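Local coordinates for mandelate racemase/muconate lactonizing enzyme family protein (Azoarcus sp., PDB 2QDE), which belongs to the enolase superfamily, pairing an enolase-type N-terminal domain with a TIM-barrel-like C-terminal domain that holds a barium ion in this model, at residues A155-F161 / C335-R339. Residues are numbered along the deposited sequence.
Sequences AVLREGF and CLNSR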
# COMPACT_ATOMS: atom_id res chain seq x y z
N ALA A 155 -35.48 21.43 -26.50
CA ALA A 155 -36.44 20.55 -27.18
C ALA A 155 -36.42 19.17 -26.53
O ALA A 155 -37.47 18.57 -26.29
CB ALA A 155 -36.07 20.42 -28.66
N VAL A 156 -35.22 18.67 -26.24
CA VAL A 156 -35.05 17.37 -25.61
C VAL A 156 -35.70 17.34 -24.23
O VAL A 156 -36.39 16.39 -23.88
CB VAL A 156 -33.55 17.03 -25.46
CG1 VAL A 156 -33.38 15.83 -24.54
CG2 VAL A 156 -32.96 16.73 -26.83
N LEU A 157 -35.48 18.40 -23.45
CA LEU A 157 -36.06 18.48 -22.12
C LEU A 157 -37.58 18.56 -22.21
O LEU A 157 -38.29 17.95 -21.40
CB LEU A 157 -35.50 19.69 -21.36
CG LEU A 157 -34.03 19.54 -20.95
CD1 LEU A 157 -33.48 20.86 -20.44
CD2 LEU A 157 -33.90 18.45 -19.89
N ARG A 158 -38.09 19.31 -23.19
CA ARG A 158 -39.54 19.44 -23.36
C ARG A 158 -40.20 18.10 -23.66
O ARG A 158 -41.34 17.85 -23.27
CB ARG A 158 -39.87 20.44 -24.48
CG ARG A 158 -40.16 21.85 -23.97
CD ARG A 158 -40.64 22.78 -25.09
NE ARG A 158 -39.53 23.35 -25.86
CZ ARG A 158 -39.25 23.04 -27.12
NH1 ARG A 158 -40.01 22.17 -27.78
NH2 ARG A 158 -38.22 23.61 -27.73
N GLU A 159 -39.47 17.22 -24.35
CA GLU A 159 -39.98 15.91 -24.71
C GLU A 159 -40.09 14.99 -23.50
O GLU A 159 -40.85 14.02 -23.51
CB GLU A 159 -39.08 15.27 -25.78
CG GLU A 159 -39.55 13.92 -26.31
CD GLU A 159 -40.97 13.95 -26.84
OE1 GLU A 159 -41.37 14.98 -27.44
OE2 GLU A 159 -41.69 12.94 -26.68
N GLY A 160 -39.32 15.29 -22.45
CA GLY A 160 -39.37 14.48 -21.24
C GLY A 160 -38.08 13.80 -20.80
O GLY A 160 -38.04 13.16 -19.75
N PHE A 161 -37.02 13.94 -21.58
CA PHE A 161 -35.76 13.31 -21.23
C PHE A 161 -35.21 13.80 -19.88
O PHE A 161 -35.41 14.95 -19.50
CB PHE A 161 -34.77 13.48 -22.36
CG PHE A 161 -35.15 12.69 -23.59
CD1 PHE A 161 -36.02 13.23 -24.53
CD2 PHE A 161 -34.69 11.39 -23.75
CE1 PHE A 161 -36.44 12.47 -25.63
CE2 PHE A 161 -35.10 10.61 -24.85
CZ PHE A 161 -35.99 11.16 -25.79
N CYS A 335 -35.21 12.25 -34.49
CA CYS A 335 -36.48 12.56 -33.84
C CYS A 335 -36.33 12.33 -32.33
O CYS A 335 -35.27 11.89 -31.88
CB CYS A 335 -37.61 11.69 -34.40
SG CYS A 335 -37.19 9.95 -34.48
N LEU A 336 -37.38 12.62 -31.57
CA LEU A 336 -37.31 12.47 -30.11
C LEU A 336 -38.17 11.36 -29.54
O LEU A 336 -38.11 11.07 -28.34
CB LEU A 336 -37.65 13.80 -29.44
CG LEU A 336 -36.68 14.94 -29.78
CD1 LEU A 336 -37.19 16.25 -29.24
CD2 LEU A 336 -35.29 14.61 -29.22
N ASN A 337 -39.01 10.76 -30.38
CA ASN A 337 -39.85 9.65 -29.96
C ASN A 337 -39.98 8.72 -31.16
O ASN A 337 -39.69 9.11 -32.30
CB ASN A 337 -41.22 10.12 -29.46
CG ASN A 337 -41.90 11.06 -30.42
OD1 ASN A 337 -42.23 10.68 -31.55
ND2 ASN A 337 -42.11 12.30 -29.99
N SER A 338 -40.38 7.48 -30.91
CA SER A 338 -40.49 6.47 -31.97
C SER A 338 -41.73 6.49 -32.85
O SER A 338 -41.78 5.77 -33.85
CB SER A 338 -40.34 5.08 -31.36
OG SER A 338 -41.34 4.86 -30.38
N ARG A 339 -42.75 7.27 -32.49
CA ARG A 339 -43.94 7.31 -33.34
C ARG A 339 -43.55 8.01 -34.63
O ARG A 339 -44.20 7.83 -35.67
CB ARG A 339 -45.11 8.03 -32.65
CG ARG A 339 -44.71 9.24 -31.83
CD ARG A 339 -45.91 10.13 -31.50
NE ARG A 339 -46.36 10.86 -32.69
CZ ARG A 339 -47.20 11.90 -32.66
NH1 ARG A 339 -47.69 12.33 -31.50
NH2 ARG A 339 -47.54 12.51 -33.79
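A Schellman motif ends the first helix of the barrel-like domain, and the last turn of helix 146-159, together with Phe161 just beyond the motif, packs against a loop distant in sequence. Gly160, with its positive phi of 120°, closes the turn: Gly160 N donates a hydrogen bond to Leu157 O (3.0 Å) and Phe161 N a weak one to Val156 O (3.4 Å). At these backbone angles a CB would jam against the carbonyl of Glu159. The apolar part of the contact centres on Leu336, from the loop that follows helix 328-332. Leu336 CD2 lies 4.0 Å from Val156 CG2 and Leu336 CD1 4.4 Å from Ala155 CB, while Glu159 CG packs 3.7 Å from Leu336 CB. Phe161 CE1 approaches Leu336 CB at 4.2 Å, and the ring edge meets Leu336 O near the ring plane (Phe161 CZ to Leu336 O 3.3 Å). Leu139 of strand 135-140 touches Val156, Phe161 and Leu336, tying helix and loop to the barrel wall. Polar contact is sparser: Asn337 ND2 donates a weak hydrogen bond to Glu159 OE2 at 3.4 Å.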